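Local coordinates for protein leucine aminopeptidase 1, chloroplastic (Solanum lycopersicum, PDB 5D8N) that removes N-terminal amino acids, preferably leucine, from peptides as a magnesium-dependent hexameric M17 aminopeptidase, and takes part in wound signalling and insect defence, at residues A[260-263]-A[264-267]; A[300-303]-A[304-307]; A[363-366]-A[367-371]; A[382-385]-A[386-389]. The protein carries 1 engineered substitution. All coordinates share one frame; numbering follows the deposited sequence.

Interaction 1 of 4, residues A[260-263]-A[264-267]; sequences LKMG and AYLA
M262 meets the helix that follows it with both its carbonyl and its sulfur, a compact example of how one residue can start a helix and pack against it. M262 O accepts from L266 N at 3.0 Å, in a bond of 161° that runs nearly in line with the carbonyl. The side chain of L266 leans over the same oxygen, its CG 3.3 Å from M262 O. One step on, A267 N donates to G263 O at 3.0 Å, this time from above the carbonyl plane. On the other front, M262 SD lies 4.0 Å from Y265 CD2, a Met-aromatic contact in which the sulfur approaches the ring obliquely. The two side chains run alongside each other in the same direction: M262 is extended beyond CG, while the tyrosine CG stands opposite its own backbone N (chi1 165°).

M262 is the N-cap, and the second shell leads into it. K261, with positive phi, closes a Schellman motif on helix 254-259, in which M262 N bonds to C257 O, and an inverse gamma turn joins G263 N to K261 O (2.8 Å). Y265 OH is held by A355 O, and Y265 N by D394 OD2. Helix 263-269 thus packs against helix 254-259, helix 388-401, which M262 touches at D394 and Y398, and strand 347-358, while A267 also packs on L17 of a second subunit.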
ATOM      1  N   LEU A 260      28.372 -27.180  18.589  1.00 23.99           N
ATOM      2  CA  LEU A 260      28.690 -25.922  19.256  1.00 23.82           C
ATOM      3  C   LEU A 260      27.447 -25.104  19.635  1.00 24.59           C
ATOM      4  O   LEU A 260      27.554 -23.983  20.126  1.00 24.79           O
ATOM      5  CB  LEU A 260      29.633 -25.113  18.382  1.00 23.78           C
ATOM      6  CG  LEU A 260      31.043 -25.695  18.267  1.00 25.43           C
ATOM      7  CD1 LEU A 260      31.851 -24.950  17.237  1.00 26.52           C
ATOM      8  CD2 LEU A 260      31.768 -25.638  19.598  1.00 27.49           C
ATOM      9  N   LYS A 261      26.281 -25.709  19.445  1.00 24.01           N
ATOM     10  CA  LYS A 261      25.015 -25.186  19.922  1.00 25.28           C
ATOM     11  C   LYS A 261      24.619 -23.883  19.225  1.00 23.34           C
ATOM     12  O   LYS A 261      23.877 -23.077  19.796  1.00 20.50           O
ATOM     13  CB  LYS A 261      25.031 -25.000  21.437  1.00 28.73           C
ATOM     14  CG  LYS A 261      25.273 -26.313  22.175  1.00 37.76           C
ATOM     15  CD  LYS A 261      25.059 -26.178  23.676  1.00 46.48           C
ATOM     16  CE  LYS A 261      26.143 -25.346  24.336  1.00 55.19           C
ATOM     17  NZ  LYS A 261      25.940 -25.315  25.811  1.00 65.18           N
ATOM     18  N   MET A 262      24.970 -23.758  17.949  1.00 21.13           N
ATOM     19  CA  MET A 262      24.666 -22.541  17.205  1.00 21.09           C
ATOM     20  C   MET A 262      23.240 -22.587  16.659  1.00 21.50           C
ATOM     21  O   MET A 262      23.015 -22.602  15.448  1.00 21.84           O
ATOM     22  CB  MET A 262      25.641 -22.408  16.042  1.00 20.95           C
ATOM     23  CG  MET A 262      27.085 -22.298  16.442  1.00 20.38           C
ATOM     24  SD  MET A 262      28.078 -21.776  15.038  1.00 21.59           S
ATOM     25  CE  MET A 262      29.718 -21.929  15.719  1.00 21.98           C
ATOM     26  N   GLY A 263      22.263 -22.540  17.557  1.00 20.30           N
ATOM     27  CA  GLY A 263      20.879 -22.669  17.152  1.00 21.19           C
ATOM     28  C   GLY A 263      20.323 -21.499  16.349  1.00 20.46           C
ATOM     29  O   GLY A 263      19.376 -21.701  15.580  1.00 18.58           O
ATOM     30  N   ALA A 264      20.841 -20.285  16.561  1.00 19.65           N
ATOM     31  CA  ALA A 264      20.348 -19.140  15.813  1.00 19.21           C
ATOM     32  C   ALA A 264      20.790 -19.189  14.351  1.00 19.63           C
ATOM     33  O   ALA A 264      19.979 -19.070  13.431  1.00 22.11           O
ATOM     34  CB  ALA A 264      20.758 -17.846  16.480  1.00 21.02           C
ATOM     35  N   TYR A 265      22.062 -19.485  14.128  1.00 18.48           N
ATOM     36  CA  TYR A 265      22.603 -19.666  12.789  1.00 18.14           C
ATOM     37  C   TYR A 265      21.931 -20.836  12.066  1.00 19.28           C
ATOM     38  O   TYR A 265      21.474 -20.703  10.924  1.00 17.08           O
ATOM     39  CB  TYR A 265      24.120 -19.841  12.877  1.00 19.00           C
ATOM     40  CG  TYR A 265      24.836 -20.392  11.645  1.00 20.61           C
ATOM     41  CD1 TYR A 265      24.679 -19.827  10.390  1.00 21.31           C
ATOM     42  CD2 TYR A 265      25.800 -21.382  11.772  1.00 23.24           C
ATOM     43  CE1 TYR A 265      25.449 -20.219   9.295  1.00 19.60           C
ATOM     44  CE2 TYR A 265      26.553 -21.818  10.686  1.00 22.07           C
ATOM     45  CZ  TYR A 265      26.374 -21.240   9.444  1.00 21.20           C
ATOM     46  OH  TYR A 265      27.198 -21.632   8.405  1.00 18.43           O
ATOM     47  N   LEU A 266      21.817 -21.970  12.754  1.00 19.77           N
ATOM     48  CA  LEU A 266      21.295 -23.161  12.115  1.00 19.32           C
ATOM     49  C   LEU A 266      19.817 -23.043  11.808  1.00 19.89           C
ATOM     50  O   LEU A 266      19.351 -23.546  10.791  1.00 21.55           O
ATOM     51  CB  LEU A 266      21.579 -24.400  12.958  1.00 19.58           C
ATOM     52  CG  LEU A 266      23.065 -24.772  13.016  1.00 20.44           C
ATOM     53  CD1 LEU A 266      23.334 -25.886  14.019  1.00 22.09           C
ATOM     54  CD2 LEU A 266      23.526 -25.254  11.661  1.00 22.34           C
ATOM     55  N   ALA A 267      19.089 -22.277  12.604  1.00 19.62           N
ATOM     56  CA  ALA A 267      17.685 -22.040  12.273  1.00 20.84           C
ATOM     57  C   ALA A 267      17.518 -21.252  10.963  1.00 20.51           C
ATOM     58  O   ALA A 267      16.651 -21.547  10.154  1.00 19.81           O
ATOM     59  CB  ALA A 267      17.002 -21.292  13.405  1.00 22.85           C
TER

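Interaction 2 of 4, residues A[300-303]-A[304-307]; sequences KGLT and FDSG
L302 and D305 form the tight half of this contact. A methyl carbon of the leucine, CD2, presses on the carboxylate, 3.5 Å from D305 OD2 and 3.6 Å from D305 CG, giving the acid an apolar neighbour. K300 reaches the same oxygen from another direction, its side chain crossing that of D305 at about a right angle. The salt bridge is long, K300 NZ to D305 OD2 being 3.7 Å, and the ammonium has a hydrogen bond to T412 O as well. A bend at chi3 (126°) in the otherwise extended lysine brings NZ to this position. Both belong to the enzyme's two-magnesium site, K300 for one ion and D305 for both.

The far side is looser. D305 OD1 accepts from G307 N at 3.2 Å, an Asx turn with the donor above the carboxylate plane, yet G307 is exposed and poorly ordered. N358 ND2 is a second donor to OD1. An alanine in place of D305 would probably leave K300 NZ without its acidic mate, free the turn at G307 and deprive the two-magnesium site of a shared ligand.

The chain turns a corner at T303 and F304, and F304 packs on R366 of a third subunit. Strand 293-305 lies between strands 347-358 and 406-411 in the central sheet, bonded to the first through C356 and N358 and to the second through L410.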
ATOM      1  N   LYS A 300      28.921 -10.758   8.016  1.00 20.36           N
ATOM      2  CA  LYS A 300      27.652 -11.385   7.680  1.00 19.53           C
ATOM      3  C   LYS A 300      27.759 -12.075   6.324  1.00 18.22           C
ATOM      4  O   LYS A 300      28.140 -11.473   5.327  1.00 18.05           O
ATOM      5  CB  LYS A 300      26.531 -10.345   7.658  1.00 21.93           C
ATOM      6  CG  LYS A 300      25.192 -10.926   7.262  1.00 24.03           C
ATOM      7  CD  LYS A 300      24.083  -9.893   7.375  1.00 28.25           C
ATOM      8  CE  LYS A 300      23.356  -9.813   6.052  1.00 28.63           C
ATOM      9  NZ  LYS A 300      21.981  -9.340   6.230  1.00 30.59           N
ATOM     10  N   GLY A 301      27.371 -13.338   6.271  1.00 18.98           N
ATOM     11  CA  GLY A 301      27.556 -14.145   5.069  1.00 21.57           C
ATOM     12  C   GLY A 301      26.311 -14.906   4.642  1.00 22.69           C
ATOM     13  O   GLY A 301      26.347 -16.085   4.293  1.00 24.20           O
ATOM     14  N   LEU A 302      25.211 -14.190   4.517  1.00 23.41           N
ATOM     15  CA  LEU A 302      24.058 -14.700   3.783  1.00 23.38           C
ATOM     16  C   LEU A 302      24.323 -14.474   2.299  1.00 22.66           C
ATOM     17  O   LEU A 302      24.335 -13.330   1.808  1.00 22.06           O
ATOM     18  CB  LEU A 302      22.788 -13.979   4.231  1.00 25.82           C
ATOM     19  CG  LEU A 302      22.125 -14.635   5.445  1.00 26.93           C
ATOM     20  CD1 LEU A 302      23.023 -14.502   6.652  1.00 26.89           C
ATOM     21  CD2 LEU A 302      20.793 -13.950   5.720  1.00 34.21           C
ATOM     22  N   THR A 303      24.540 -15.585   1.603  1.00 21.12           N
ATOM     23  CA  THR A 303      24.861 -15.560   0.192  1.00 21.52           C
ATOM     24  C   THR A 303      23.617 -15.213  -0.625  1.00 22.64           C
ATOM     25  O   THR A 303      23.682 -14.578  -1.679  1.00 23.32           O
ATOM     26  CB  THR A 303      25.417 -16.926  -0.273  1.00 21.77           C
ATOM     27  OG1 THR A 303      24.480 -17.975  -0.023  1.00 21.86           O
ATOM     28  CG2 THR A 303      26.710 -17.228   0.436  1.00 21.71           C
ATOM     29  N   PHE A 304      22.474 -15.469  -0.011  1.00 22.54           N
ATOM     30  CA  PHE A 304      21.204 -14.884  -0.428  1.00 25.33           C
ATOM     31  C   PHE A 304      20.316 -14.682   0.798  1.00 25.98           C
ATOM     32  O   PHE A 304      20.186 -15.571   1.657  1.00 25.19           O
ATOM     33  CB  PHE A 304      20.482 -15.806  -1.426  1.00 25.23           C
ATOM     34  CG  PHE A 304      19.119 -15.318  -1.824  1.00 26.65           C
ATOM     35  CD1 PHE A 304      18.969 -14.236  -2.665  1.00 26.17           C
ATOM     36  CD2 PHE A 304      17.984 -15.888  -1.275  1.00 30.08           C
ATOM     37  CE1 PHE A 304      17.722 -13.689  -2.906  1.00 27.03           C
ATOM     38  CE2 PHE A 304      16.731 -15.350  -1.525  1.00 30.57           C
ATOM     39  CZ  PHE A 304      16.599 -14.241  -2.336  1.00 26.43           C
ATOM     40  N   ASP A 305      19.629 -13.547   0.806  1.00 30.70           N
ATOM     41  CA  ASP A 305      18.681 -13.221   1.865  1.00 36.43           C
ATOM     42  C   ASP A 305      17.249 -13.026   1.359  1.00 46.05           C
ATOM     43  O   ASP A 305      16.958 -12.029   0.695  1.00 45.10           O
ATOM     44  CB  ASP A 305      19.153 -11.973   2.596  1.00 40.14           C
ATOM     45  CG  ASP A 305      18.473 -11.794   3.940  1.00 46.25           C
ATOM     46  OD1 ASP A 305      17.426 -12.453   4.154  1.00 42.77           O
ATOM     47  OD2 ASP A 305      19.034 -11.031   4.760  1.00 53.02           O
ATOM     48  N   SER A 306      16.394 -14.005   1.667  1.00 52.10           N
ATOM     49  CA  SER A 306      14.969 -14.057   1.306  1.00 61.79           C
ATOM     50  C   SER A 306      14.185 -12.810   1.712  1.00 60.46           C
ATOM     51  O   SER A 306      13.166 -12.494   1.088  1.00 55.12           O
ATOM     52  CB  SER A 306      14.274 -15.260   1.977  1.00 63.28           C
ATOM     53  OG  SER A 306      14.045 -16.359   1.107  1.00 55.68           O
ATOM     54  N   GLY A 307      14.569 -12.198   2.828  1.00 58.14           N
ATOM     55  CA  GLY A 307      13.953 -10.945   3.258  1.00 65.59           C
ATOM     56  C   GLY A 307      14.475  -9.679   2.602  1.00 71.14           C
ATOM     57  O   GLY A 307      14.969  -9.703   1.477  1.00 64.75           O
TER

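Interaction 3 of 4, residues A[363-366]-A[367-371]; sequences EGMR and PGDIV
R366 and D369 meet side-on, as an arginine and an acid do when two nitrogens address two oxygens. Their side chains run at a slant to one another, with the guanidinium and carboxylate planes 41° apart. R366 NE gives its hydrogen to D369 OD1 at 3.1 Å, D369 OD1 lying in the guanidinium plane and using its syn lone pair. R366 NH2 reaches D369 OD2 at 3.0 Å on the syn side, somewhat tilted from both planes. The same OD2 takes a second bond, from R366 N, 2.8 Å long and nearly straight (168°), arriving from the opposite face of the carboxylate. Bends at chi2 and chi3 fold the arginine back so that its backbone and its head grip one acid, while G364 O lies over one face of the guanidinium.

Beneath this, D369 N donates to R366 O at 3.1 Å, closing a type II turn in which the positive phi of G368 calls for glycine. M365 slides past D369 in the opposite sense, its CG 3.5 Å from D369 OD2, and then crosses V371 at about a right angle, SD 3.7 Å from V371 CG1. With an asparagine in place of D369, the guanidinium is likely to lose one of its charged mates and part of what fixes its rotation.

R366 NH1 carries a salt bridge to E357 of a second subunit, so the turn also serves the assembly. It links the loop after strand 347-358 to strand 370-372, which pairs with strand 378-380, and M365 and V371 pack on helix 263-269.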
ATOM      1  N   GLU A 363      11.406 -27.298   5.469  1.00 26.54           N
ATOM      2  CA  GLU A 363      12.401 -27.473   6.522  1.00 29.81           C
ATOM      3  C   GLU A 363      12.773 -26.137   7.167  1.00 28.65           C
ATOM      4  O   GLU A 363      13.546 -26.103   8.125  1.00 29.04           O
ATOM      5  CB  GLU A 363      13.667 -28.147   5.975  1.00 30.43           C
ATOM      6  CG  GLU A 363      13.487 -29.607   5.571  1.00 36.36           C
ATOM      7  CD  GLU A 363      13.087 -29.792   4.110  1.00 44.40           C
ATOM      8  OE1 GLU A 363      12.916 -28.771   3.383  1.00 39.95           O
ATOM      9  OE2 GLU A 363      12.981 -30.976   3.681  1.00 41.79           O
ATOM     10  N   GLY A 364      12.114 -25.063   6.748  1.00 27.47           N
ATOM     11  CA  GLY A 364      12.506 -23.722   7.173  1.00 26.39           C
ATOM     12  C   GLY A 364      11.979 -23.254   8.515  1.00 24.56           C
ATOM     13  O   GLY A 364      10.972 -23.765   9.014  1.00 25.76           O
ATOM     14  N   MET A 365      12.608 -22.199   9.034  1.00 23.25           N
ATOM     15  CA  MET A 365      12.125 -21.466  10.205  1.00 23.27           C
ATOM     16  C   MET A 365      10.883 -20.647   9.849  1.00 24.76           C
ATOM     17  O   MET A 365      10.787 -20.121   8.757  1.00 24.92           O
ATOM     18  CB  MET A 365      13.234 -20.555  10.730  1.00 22.84           C
ATOM     19  CG  MET A 365      12.835 -19.675  11.891  1.00 23.93           C
ATOM     20  SD  MET A 365      14.243 -18.841  12.660  1.00 26.82           S
ATOM     21  CE  MET A 365      14.937 -17.943  11.294  1.00 25.66           C
ATOM     22  N   ARG A 366       9.917 -20.588  10.760  1.00 25.88           N
ATOM     23  CA  ARG A 366       8.712 -19.796  10.584  1.00 25.14           C
ATOM     24  C   ARG A 366       8.830 -18.514  11.382  1.00 23.12           C
ATOM     25  O   ARG A 366       9.419 -18.528  12.445  1.00 23.24           O
ATOM     26  CB  ARG A 366       7.500 -20.584  11.102  1.00 26.85           C
ATOM     27  CG  ARG A 366       7.188 -21.898  10.387  1.00 25.59           C
ATOM     28  CD  ARG A 366       6.680 -22.938  11.374  1.00 26.80           C
ATOM     29  NE  ARG A 366       7.774 -23.391  12.215  1.00 26.16           N
ATOM     30  CZ  ARG A 366       8.521 -24.460  11.967  1.00 26.15           C
ATOM     31  NH1 ARG A 366       8.061 -25.409  11.164  1.00 26.44           N
ATOM     32  NH2 ARG A 366       9.722 -24.570  12.538  1.00 23.61           N
ATOM     33  N   PRO A 367       8.098 -17.465  10.989  1.00 22.65           N
ATOM     34  CA  PRO A 367       7.984 -16.335  11.881  1.00 23.70           C
ATOM     35  C   PRO A 367       7.361 -16.804  13.178  1.00 25.07           C
ATOM     36  O   PRO A 367       6.420 -17.596  13.118  1.00 25.06           O
ATOM     37  CB  PRO A 367       7.069 -15.353  11.126  1.00 24.05           C
ATOM     38  CG  PRO A 367       6.486 -16.098   9.986  1.00 24.30           C
ATOM     39  CD  PRO A 367       7.403 -17.246   9.708  1.00 25.06           C
ATOM     40  N   GLY A 368       7.783 -16.228  14.303  1.00 25.08           N
ATOM     41  CA  GLY A 368       7.296 -16.635  15.630  1.00 24.88           C
ATOM     42  C   GLY A 368       8.127 -17.722  16.303  1.00 22.19           C
ATOM     43  O   GLY A 368       8.051 -17.939  17.515  1.00 21.50           O
ATOM     44  N   ASP A 369       8.902 -18.457  15.517  1.00 20.85           N
ATOM     45  CA  ASP A 369       9.747 -19.497  16.074  1.00 21.53           C
ATOM     46  C   ASP A 369      10.664 -18.909  17.143  1.00 21.35           C
ATOM     47  O   ASP A 369      11.091 -17.756  17.042  1.00 21.74           O
ATOM     48  CB  ASP A 369      10.609 -20.169  14.998  1.00 23.07           C
ATOM     49  CG  ASP A 369       9.830 -21.170  14.151  1.00 24.36           C
ATOM     50  OD1 ASP A 369       8.623 -21.390  14.375  1.00 24.33           O
ATOM     51  OD2 ASP A 369      10.461 -21.796  13.276  1.00 25.03           O
ATOM     52  N   ILE A 370      11.052 -19.743  18.101  1.00 18.77           N
ATOM     53  CA  ILE A 370      11.968 -19.291  19.134  1.00 18.12           C
ATOM     54  C   ILE A 370      13.237 -20.122  19.039  1.00 17.32           C
ATOM     55  O   ILE A 370      13.168 -21.352  19.082  1.00 17.31           O
ATOM     56  CB  ILE A 370      11.372 -19.451  20.529  1.00 18.56           C
ATOM     57  CG1 ILE A 370      10.194 -18.501  20.736  1.00 19.19           C
ATOM     58  CG2 ILE A 370      12.437 -19.169  21.580  1.00 19.51           C
ATOM     59  CD1 ILE A 370       9.392 -18.785  21.987  1.00 19.21           C
ATOM     60  N   VAL A 371      14.358 -19.459  18.768  1.00 16.93           N
ATOM     61  CA  VAL A 371      15.620 -20.153  18.535  1.00 16.88           C
ATOM     62  C   VAL A 371      16.553 -19.812  19.680  1.00 18.99           C
ATOM     63  O   VAL A 371      16.414 -18.771  20.335  1.00 20.95           O
ATOM     64  CB  VAL A 371      16.235 -19.740  17.192  1.00 18.68           C
ATOM     65  CG1 VAL A 371      15.220 -19.919  16.070  1.00 19.33           C
ATOM     66  CG2 VAL A 371      16.686 -18.288  17.212  1.00 18.82           C
TER

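Interaction 4 of 4, residues A[382-385]-A[386-389]; sequences NNTD and AEGR
E387 brings its flat carboxylate to T384 by a single oxygen: OE2 lies 3.2 Å from T384 CB and 3.3 Å from T384 CG2. The other flat group, the N383 amide, meets A386 only loosely, its ND2 4.1 Å from A386 CB. T384 and E387 stand side by side and point the same way. With CG opposite its own carbonyl carbon (chi1 -69°) and the chain extended beyond it, E387 also passes over the threonine backbone, its CG 3.2 Å from T384 O.

The turn beneath is a type I turn from N383 to A386. A386 N donates to N383 O at 3.2 Å from well above the carbonyl plane, and a weak bond of 3.3 Å runs from D385 N to N383 OD1. N472 ND2 braces both ends of the turn, bonding to N383 O and to A386 O. One water accepts from G388 N at 2.8 Å, in helix 388-401, and donates weakly to D385 O.

D385 and E387 belong to the two-magnesium site, E387 for both ions, and R389 is a predicted active-site residue. Within this contact the neighbours of E387 OE2 are carbon atoms of T384 rather than hydrogen-bond donors, and T384 O beside it is another acceptor. Here the carboxylate is placed by packing, which is consistent with oxygens kept for metal binding.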
ATOM      1  N   ASN A 382      10.324 -12.455  15.359  1.00 24.08           N
ATOM      2  CA  ASN A 382       9.098 -11.784  14.951  1.00 26.26           C
ATOM      3  C   ASN A 382       9.153 -11.308  13.500  1.00 33.76           C
ATOM      4  O   ASN A 382       8.110 -10.967  12.936  1.00 34.70           O
ATOM      5  CB  ASN A 382       8.760 -10.603  15.864  1.00 23.77           C
ATOM      6  CG  ASN A 382       9.820  -9.516  15.811  1.00 27.30           C
ATOM      7  OD1 ASN A 382      11.006  -9.796  15.937  1.00 28.96           O
ATOM      8  ND2 ASN A 382       9.392  -8.267  15.806  1.00 28.22           N
ATOM      9  N   ASN A 383      10.340 -11.294  12.898  1.00 31.53           N
ATOM     10  CA  ASN A 383      10.458 -10.822  11.521  1.00 36.39           C
ATOM     11  C   ASN A 383      11.514 -11.621  10.763  1.00 33.09           C
ATOM     12  O   ASN A 383      12.709 -11.490  11.047  1.00 31.60           O
ATOM     13  CB  ASN A 383      10.836  -9.343  11.533  1.00 42.48           C
ATOM     14  CG  ASN A 383      10.915  -8.730  10.150  1.00 52.32           C
ATOM     15  OD1 ASN A 383      10.300  -9.187   9.198  1.00 58.28           O
ATOM     16  ND2 ASN A 383      11.688  -7.667  10.046  1.00 59.55           N
ATOM     17  N   THR A 384      11.071 -12.398   9.779  1.00 29.41           N
ATOM     18  CA  THR A 384      11.959 -13.236   8.983  1.00 31.62           C
ATOM     19  C   THR A 384      12.768 -12.503   7.907  1.00 33.83           C
ATOM     20  O   THR A 384      13.675 -13.081   7.310  1.00 37.67           O
ATOM     21  CB  THR A 384      11.200 -14.396   8.310  1.00 31.61           C
ATOM     22  OG1 THR A 384      10.116 -13.868   7.543  1.00 33.12           O
ATOM     23  CG2 THR A 384      10.681 -15.377   9.379  1.00 33.45           C
ATOM     24  N   ASP A 385      12.585 -11.193   7.817  1.00 35.12           N
ATOM     25  CA  ASP A 385      13.434 -10.358   6.979  1.00 36.74           C
ATOM     26  C   ASP A 385      14.653  -9.834   7.734  1.00 38.05           C
ATOM     27  O   ASP A 385      15.527  -9.186   7.149  1.00 37.22           O
ATOM     28  CB  ASP A 385      12.635  -9.160   6.456  1.00 50.53           C
ATOM     29  CG  ASP A 385      11.615  -9.540   5.383  1.00 64.05           C
ATOM     30  OD1 ASP A 385      11.671 -10.658   4.815  1.00 68.30           O
ATOM     31  OD2 ASP A 385      10.714  -8.704   5.153  1.00 69.00           O
ATOM     32  N   ALA A 386      14.728 -10.118   9.030  1.00 29.06           N
ATOM     33  CA  ALA A 386      15.913  -9.775   9.801  1.00 28.95           C
ATOM     34  C   ALA A 386      16.615 -10.995  10.382  1.00 25.64           C
ATOM     35  O   ALA A 386      16.934 -11.055  11.569  1.00 24.53           O
ATOM     36  CB  ALA A 386      15.534  -8.788  10.899  1.00 30.24           C
ATOM     37  N   GLU A 387      16.936 -11.955   9.529  1.00 26.94           N
ATOM     38  CA  GLU A 387      17.535 -13.205   9.973  1.00 27.44           C
ATOM     39  C   GLU A 387      19.054 -13.142   9.996  1.00 25.65           C
ATOM     40  O   GLU A 387      19.719 -13.923  10.671  1.00 25.37           O
ATOM     41  CB  GLU A 387      17.036 -14.371   9.115  1.00 31.42           C
ATOM     42  CG  GLU A 387      15.565 -14.674   9.365  1.00 36.04           C
ATOM     43  CD  GLU A 387      15.035 -15.938   8.690  1.00 43.51           C
ATOM     44  OE1 GLU A 387      15.807 -16.695   8.060  1.00 42.17           O
ATOM     45  OE2 GLU A 387      13.814 -16.175   8.812  1.00 45.46           O
ATOM     46  N   GLY A 388      19.612 -12.187   9.269  1.00 23.53           N
ATOM     47  CA  GLY A 388      21.058 -12.046   9.232  1.00 23.99           C
ATOM     48  C   GLY A 388      21.680 -11.890  10.622  1.00 24.20           C
ATOM     49  O   GLY A 388      22.708 -12.499  10.919  1.00 23.61           O
ATOM     50  N   ARG A 389      21.031 -11.099  11.479  1.00 20.52           N
ATOM     51  CA  ARG A 389      21.538 -10.851  12.808  1.00 19.15           C
ATOM     52  C   ARG A 389      21.549 -12.105  13.640  1.00 19.33           C
ATOM     53  O   ARG A 389      22.390 -12.215  14.524  1.00 21.84           O
ATOM     54  CB  ARG A 389      20.757  -9.756  13.519  1.00 19.73           C
ATOM     55  CG  ARG A 389      19.278 -10.073  13.689  1.00 19.67           C
ATOM     56  CD  ARG A 389      18.525  -8.842  14.160  1.00 20.22           C
ATOM     57  NE  ARG A 389      18.451  -7.852  13.096  1.00 23.54           N
ATOM     58  CZ  ARG A 389      17.920  -6.636  13.227  1.00 24.46           C
ATOM     59  NH1 ARG A 389      17.484  -6.199  14.399  1.00 25.96           N
ATOM     60  NH2 ARG A 389      17.946  -5.810  12.207  1.00 25.96           N
TER
HETATM   61  O   HOH W   1      18.745 -10.394   7.307  1.00 34.02           O

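In the fold
The four contacts assemble one side of the catalytic domain around the magnesium ligands. Interactions 2 and 4 carry these residues, with centres 10 Å apart, and G388 joins them: its CA lies 4.0 Å from L302 CD2 and 4.1 Å from K300 NZ. Interaction 3 lies behind them and probably acts as a second shell, since M365 CE sits 3.2 Å from E387 OE2 and T384 CG2 lies 3.7 Å from P367 N. Interaction 1 backs it in turn, with A267 CB 3.5 Å from V371 CG1, yet it does not touch interaction 4, whose nearest atoms are about 5 Å away. Interactions 1 and 3 both reach a second subunit, tying this wall to the hexamer.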